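Local structure of endoglucanase (Komagataeibacter sucrofermentans, 6VC5) at residues A[244-249]-A[280-286]; A[273-279]-A[301-306]. The protein probably hydrolyses internal beta-1,4-glucosidic linkages in cellulose, lichenin and cereal beta-glucans, as a family 8 glycoside hydrolase. All coordinates share one frame; numbering follows the deposited sequence.

Contact 1: residues A[244-249]-A[280-286]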
loop_
_atom_site.group_PDB
_atom_site.type_symbol
_atom_site.label_atom_id
_atom_site.label_comp_id
_atom_site.label_asym_id
_atom_site.label_seq_id
_atom_site.Cartn_x
_atom_site.Cartn_y
_atom_site.Cartn_z
ATOM N N PHE A 244 -15.319 11.439 -1.069
ATOM C CA PHE A 244 -15.106 10.277 -1.928
ATOM C C PHE A 244 -16.430 9.761 -2.487
ATOM O O PHE A 244 -16.507 9.368 -3.654
ATOM C CB PHE A 244 -14.363 9.167 -1.171
ATOM C CG PHE A 244 -12.878 9.392 -1.031
ATOM C CD1 PHE A 244 -12.035 9.329 -2.137
ATOM C CD2 PHE A 244 -12.320 9.652 0.212
ATOM C CE1 PHE A 244 -10.668 9.533 -1.995
ATOM C CE2 PHE A 244 -10.951 9.852 0.362
ATOM C CZ PHE A 244 -10.125 9.793 -0.743
ATOM N N SER A 245 -17.485 9.755 -1.666
ATOM C CA SER A 245 -18.784 9.266 -2.124
ATOM C C SER A 245 -19.310 10.098 -3.287
ATOM O O SER A 245 -19.837 9.548 -4.262
ATOM C CB SER A 245 -19.787 9.276 -0.968
ATOM O OG SER A 245 -19.399 8.377 0.060
ATOM N N ARG A 246 -19.157 11.424 -3.210
ATOM C CA ARG A 246 -19.615 12.286 -4.295
ATOM C C ARG A 246 -18.871 11.978 -5.582
ATOM O O ARG A 246 -19.457 11.995 -6.674
ATOM C CB ARG A 246 -19.405 13.752 -3.917
ATOM C CG ARG A 246 -20.696 14.513 -3.752
ATOM C CD ARG A 246 -20.437 15.976 -3.452
ATOM N NE ARG A 246 -19.557 16.156 -2.301
ATOM C CZ ARG A 246 -19.915 15.930 -1.039
ATOM N NH1 ARG A 246 -19.048 16.135 -0.054
ATOM N NH2 ARG A 246 -21.138 15.507 -0.762
ATOM N N PHE A 247 -17.577 11.683 -5.465
ATOM C CA PHE A 247 -16.758 11.346 -6.621
ATOM C C PHE A 247 -17.197 10.020 -7.248
ATOM O O PHE A 247 -17.463 9.953 -8.456
ATOM C CB PHE A 247 -15.286 11.310 -6.192
ATOM C CG PHE A 247 -14.346 10.860 -7.268
ATOM C CD1 PHE A 247 -14.128 11.649 -8.389
ATOM C CD2 PHE A 247 -13.666 9.661 -7.152
ATOM C CE1 PHE A 247 -13.263 11.241 -9.382
ATOM C CE2 PHE A 247 -12.800 9.244 -8.146
ATOM C CZ PHE A 247 -12.596 10.033 -9.258
ATOM N N TRP A 248 -17.284 8.948 -6.449
ATOM C CA TRP A 248 -17.660 7.662 -7.028
ATOM C C TRP A 248 -19.024 7.741 -7.697
ATOM O O TRP A 248 -19.230 7.181 -8.779
ATOM C CB TRP A 248 -17.746 6.562 -5.974
ATOM C CG TRP A 248 -16.626 6.395 -5.004
ATOM C CD1 TRP A 248 -16.756 6.274 -3.648
ATOM C CD2 TRP A 248 -15.231 6.219 -5.290
ATOM N NE1 TRP A 248 -15.531 6.077 -3.073
ATOM C CE2 TRP A 248 -14.577 6.035 -4.052
ATOM C CE3 TRP A 248 -14.470 6.219 -6.463
ATOM C CZ2 TRP A 248 -13.194 5.857 -3.951
ATOM C CZ3 TRP A 248 -13.091 6.036 -6.362
ATOM C CH2 TRP A 248 -12.472 5.863 -5.116
ATOM N N ASN A 249 -19.983 8.387 -7.040
ATOM C CA ASN A 249 -21.351 8.391 -7.537
ATOM C C ASN A 249 -21.553 9.308 -8.738
ATOM O O ASN A 249 -22.501 9.094 -9.506
ATOM C CB ASN A 249 -22.302 8.725 -6.393
ATOM C CG ASN A 249 -22.452 7.567 -5.429
ATOM O OD1 ASN A 249 -22.824 6.468 -5.829
ATOM N ND2 ASN A 249 -22.147 7.802 -4.157
ATOM N N ALA A 280 -14.194 1.522 -4.130
ATOM C CA ALA A 280 -15.355 2.410 -4.077
ATOM C C ALA A 280 -16.501 1.794 -3.296
ATOM O O ALA A 280 -17.186 2.486 -2.543
ATOM C CB ALA A 280 -15.825 2.742 -5.492
ATOM N N SER A 281 -16.692 0.483 -3.428
ATOM C CA SER A 281 -17.755 -0.194 -2.706
ATOM C C SER A 281 -17.523 -0.145 -1.196
ATOM O O SER A 281 -18.483 -0.240 -0.426
ATOM C CB SER A 281 -17.851 -1.642 -3.215
ATOM O OG SER A 281 -18.141 -1.670 -4.613
ATOM N N CYS A 282 -16.268 0.008 -0.753
ATOM C CA CYS A 282 -15.985 0.068 0.671
ATOM C C CYS A 282 -16.060 1.502 1.201
ATOM O O CYS A 282 -15.998 1.717 2.421
ATOM C CB CYS A 282 -14.591 -0.487 0.913
ATOM S SG CYS A 282 -14.390 -2.277 0.590
ATOM N N THR A 283 -16.163 2.502 0.313
ATOM C CA THR A 283 -16.009 3.908 0.683
ATOM C C THR A 283 -17.068 4.793 0.027
ATOM O O THR A 283 -16.779 5.902 -0.432
ATOM C CB THR A 283 -14.602 4.417 0.367
ATOM O OG1 THR A 283 -14.318 4.221 -1.021
ATOM C CG2 THR A 283 -13.546 3.689 1.205
ATOM N N GLY A 284 -18.314 4.328 -0.022
ATOM C CA GLY A 284 -19.441 5.198 -0.323
ATOM C C GLY A 284 -20.130 5.004 -1.658
ATOM O O GLY A 284 -21.117 5.706 -1.926
ATOM N N LEU A 285 -19.700 4.069 -2.482
ATOM C CA LEU A 285 -20.381 3.916 -3.750
ATOM C C LEU A 285 -21.699 3.196 -3.562
ATOM O O LEU A 285 -21.775 2.245 -2.821
ATOM C CB LEU A 285 -19.510 3.204 -4.772
ATOM C CG LEU A 285 -20.241 2.874 -6.074
ATOM C CD1 LEU A 285 -20.571 4.125 -6.856
ATOM C CD2 LEU A 285 -19.430 1.920 -6.931
ATOM N N ALA A 286 -22.718 3.674 -4.267
ATOM C CA ALA A 286 -24.070 3.130 -4.215
ATOM C C ALA A 286 -24.281 2.224 -5.418
ATOM O O ALA A 286 -24.127 2.655 -6.545
ATOM C CB ALA A 286 -25.063 4.271 -4.261
#
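W248 leans from helix 238-251 against the end of helix 274-282. W248 CB rests on the methyl L285 CD1, 3.8 Å away. CG lies anti to the carbonyl carbon (chi1 -49°), and from there the indole runs across A280, whose CB sits over the five-membered ring of W248, 3.7 Å from its centroid, in a CH-pi contact. F244 O lies above the opposite face, displaced toward the rim. W248 NE1 is shared between two acceptors, T283 O at 2.9 Å, in the ring plane, and T283 OG1 at 3.0 Å, off the plane on the A280 side; both bonds are weak and bent. That hydroxyl also bonds to V279 O, and W248 CZ2 lies 3.5 Å from T283 OG1. The next residue, N249, uses its amide to hold the other chain: N249 OD1 takes A286 N on a lone pair in the carbonyl plane at 3.2 Å, while N249 ND2 gives to G284 O at 3.2 Å. The loop leaving helix 274-282 makes a glycine turn at G284, whose phi is positive (110°), and T283 N and L285 N both return to A280 O, between two helices of the (alpha/alpha)6 barrel expected of glycoside hydrolase family 8.

Contact 2: residues A[273-279]-A[301-306]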
loop_
_atom_site.group_PDB
_atom_site.type_symbol
_atom_site.label_atom_id
_atom_site.label_comp_id
_atom_site.label_asym_id
_atom_site.label_seq_id
_atom_site.Cartn_x
_atom_site.Cartn_y
_atom_site.Cartn_z
ATOM N N PRO A 273 -9.951 -0.553 -13.654
ATOM C CA PRO A 273 -10.163 -1.991 -13.471
ATOM C C PRO A 273 -11.086 -2.266 -12.297
ATOM O O PRO A 273 -11.385 -1.364 -11.497
ATOM C CB PRO A 273 -8.748 -2.502 -13.177
ATOM C CG PRO A 273 -8.112 -1.349 -12.451
ATOM C CD PRO A 273 -8.625 -0.121 -13.168
ATOM N N PRO A 274 -11.545 -3.514 -12.150
ATOM C CA PRO A 274 -12.472 -3.850 -11.053
ATOM C C PRO A 274 -11.935 -3.583 -9.663
ATOM O O PRO A 274 -12.738 -3.388 -8.742
ATOM C CB PRO A 274 -12.732 -5.351 -11.254
ATOM C CG PRO A 274 -12.463 -5.597 -12.691
ATOM C CD PRO A 274 -11.416 -4.613 -13.124
ATOM N N GLY A 275 -10.618 -3.581 -9.462
ATOM C CA GLY A 275 -10.106 -3.249 -8.142
ATOM C C GLY A 275 -10.537 -1.876 -7.655
ATOM O O GLY A 275 -10.718 -1.668 -6.446
ATOM N N TYR A 276 -10.689 -0.901 -8.567
ATOM C CA TYR A 276 -11.183 0.394 -8.101
ATOM C C TYR A 276 -12.620 0.285 -7.618
ATOM O O TYR A 276 -13.023 0.976 -6.677
ATOM C CB TYR A 276 -11.190 1.431 -9.221
ATOM C CG TYR A 276 -9.896 2.100 -9.563
ATOM C CD1 TYR A 276 -8.691 1.402 -9.595
ATOM C CD2 TYR A 276 -9.882 3.443 -9.925
ATOM C CE1 TYR A 276 -7.500 2.043 -9.967
ATOM C CE2 TYR A 276 -8.700 4.087 -10.303
ATOM C CZ TYR A 276 -7.519 3.381 -10.325
ATOM O OH TYR A 276 -6.348 4.004 -10.700
ATOM N N LEU A 277 -13.427 -0.517 -8.308
ATOM C CA LEU A 277 -14.800 -0.720 -7.868
ATOM C C LEU A 277 -14.833 -1.363 -6.491
ATOM O O LEU A 277 -15.692 -1.029 -5.668
ATOM C CB LEU A 277 -15.544 -1.578 -8.895
ATOM C CG LEU A 277 -16.982 -1.981 -8.605
ATOM C CD1 LEU A 277 -17.858 -0.764 -8.507
ATOM C CD2 LEU A 277 -17.469 -2.897 -9.707
ATOM N N ALA A 278 -13.897 -2.280 -6.222
ATOM C CA ALA A 278 -13.795 -2.856 -4.885
ATOM C C ALA A 278 -13.542 -1.777 -3.836
ATOM O O ALA A 278 -14.204 -1.746 -2.794
ATOM C CB ALA A 278 -12.685 -3.902 -4.862
ATOM N N VAL A 279 -12.599 -0.866 -4.101
ATOM C CA VAL A 279 -12.337 0.239 -3.175
ATOM C C VAL A 279 -13.566 1.135 -3.017
ATOM O O VAL A 279 -13.939 1.507 -1.897
ATOM C CB VAL A 279 -11.112 1.039 -3.651
ATOM C CG1 VAL A 279 -10.921 2.260 -2.759
ATOM C CG2 VAL A 279 -9.853 0.161 -3.616
ATOM N N TYR A 301 -2.484 -6.071 -11.278
ATOM C CA TYR A 301 -2.751 -4.897 -10.451
ATOM C C TYR A 301 -4.154 -4.963 -9.861
ATOM O O TYR A 301 -4.357 -4.738 -8.661
ATOM C CB TYR A 301 -2.605 -3.622 -11.292
ATOM C CG TYR A 301 -3.048 -2.405 -10.526
ATOM C CD1 TYR A 301 -2.166 -1.721 -9.702
ATOM C CD2 TYR A 301 -4.364 -1.964 -10.591
ATOM C CE1 TYR A 301 -2.579 -0.619 -8.968
ATOM C CE2 TYR A 301 -4.784 -0.879 -9.870
ATOM C CZ TYR A 301 -3.884 -0.208 -9.064
ATOM O OH TYR A 301 -4.317 0.870 -8.348
ATOM N N SER A 302 -5.138 -5.250 -10.707
ATOM C CA SER A 302 -6.522 -5.270 -10.254
ATOM C C SER A 302 -6.753 -6.403 -9.259
ATOM O O SER A 302 -7.473 -6.233 -8.262
ATOM C CB SER A 302 -7.442 -5.435 -11.465
ATOM O OG SER A 302 -8.796 -5.292 -11.088
ATOM N N ALA A 303 -6.146 -7.566 -9.507
ATOM C CA ALA A 303 -6.318 -8.705 -8.611
ATOM C C ALA A 303 -5.788 -8.402 -7.208
ATOM O O ALA A 303 -6.442 -8.708 -6.206
ATOM C CB ALA A 303 -5.623 -9.937 -9.193
ATOM N N ALA A 304 -4.604 -7.793 -7.116
ATOM C CA ALA A 304 -4.047 -7.471 -5.809
ATOM C C ALA A 304 -4.897 -6.436 -5.076
ATOM O O ALA A 304 -5.132 -6.567 -3.868
ATOM C CB ALA A 304 -2.595 -7.006 -5.951
ATOM N N LEU A 305 -5.380 -5.415 -5.788
ATOM C CA LEU A 305 -6.207 -4.401 -5.137
ATOM C C LEU A 305 -7.533 -4.986 -4.652
ATOM O O LEU A 305 -8.009 -4.651 -3.557
ATOM C CB LEU A 305 -6.433 -3.228 -6.098
ATOM C CG LEU A 305 -7.200 -2.019 -5.560
ATOM C CD1 LEU A 305 -6.520 -1.389 -4.347
ATOM C CD2 LEU A 305 -7.333 -0.990 -6.674
ATOM N N THR A 306 -8.138 -5.866 -5.454
ATOM C CA THR A 306 -9.363 -6.540 -5.043
ATOM C C THR A 306 -9.129 -7.396 -3.803
ATOM O O THR A 306 -9.923 -7.359 -2.857
ATOM C CB THR A 306 -9.881 -7.373 -6.216
ATOM O OG1 THR A 306 -10.149 -6.506 -7.328
ATOM C CG2 THR A 306 -11.181 -8.110 -5.841
#
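The side chains of Y276 and Y301 cross at about a right angle where helices 274-282 and 300-313 pack side by side in the (alpha/alpha)6 barrel expected of this family. The short segments run in nearly the same direction, 18° apart, with axes 7.9 Å from each other at closest approach. The two rings meet edge to edge: Y301 CE2 lies in the plane of the Y276 ring, 4.0 Å from Y276 CE1. Their hydroxyls are tied elsewhere, Y276 OH to G258 O and Y301 OH to Y221 O. L305 crosses the Y276 ring obliquely; with CG anti to its backbone N (chi1 -176°), it lays CD2 3.5 Å from G275 O and sends CD1 across V279 at about a right angle, 3.7 Å from V279 CG2. G275 allows this closeness, since a beta carbon there would clash with L305 CB. At the start of helix 274-282, S302 OG accepts the G275 N-H at 3.0 Å and 146°, while S302 CB rests on P273 CB. With alanine in place of S302, the buried amide of G275 would probably lose this acceptor and a small gap would open beside P274 CD. One turn on, T306 OG1 touches G275 CA at 3.4 Å and donates to S302 O at 2.8 Å, reaching that oxygen from the face opposite T306 N.

Both contacts hang on helix 274-282, one at each end: contact 2 fixes its first turns against helix 300-313, and contact 1 fixes its last turn and the chain leaving it against helix 238-251. Contact 2 is buried, lies about 13 Å from the centre of the chain and relies mostly on apolar side chains and a close helix pair. Contact 1 lies farther out, about 20 Å from that centre, is only partly buried, and leans more on polar groups that hold the main chain of the loop after the helix, part of it near the surface. Their centres are about 14 Å apart, and they touch directly where L285 CD2 packs on L277 CD1 at 3.5 Å. P227 of helix 225-232 lies beside both, against T283 and V279.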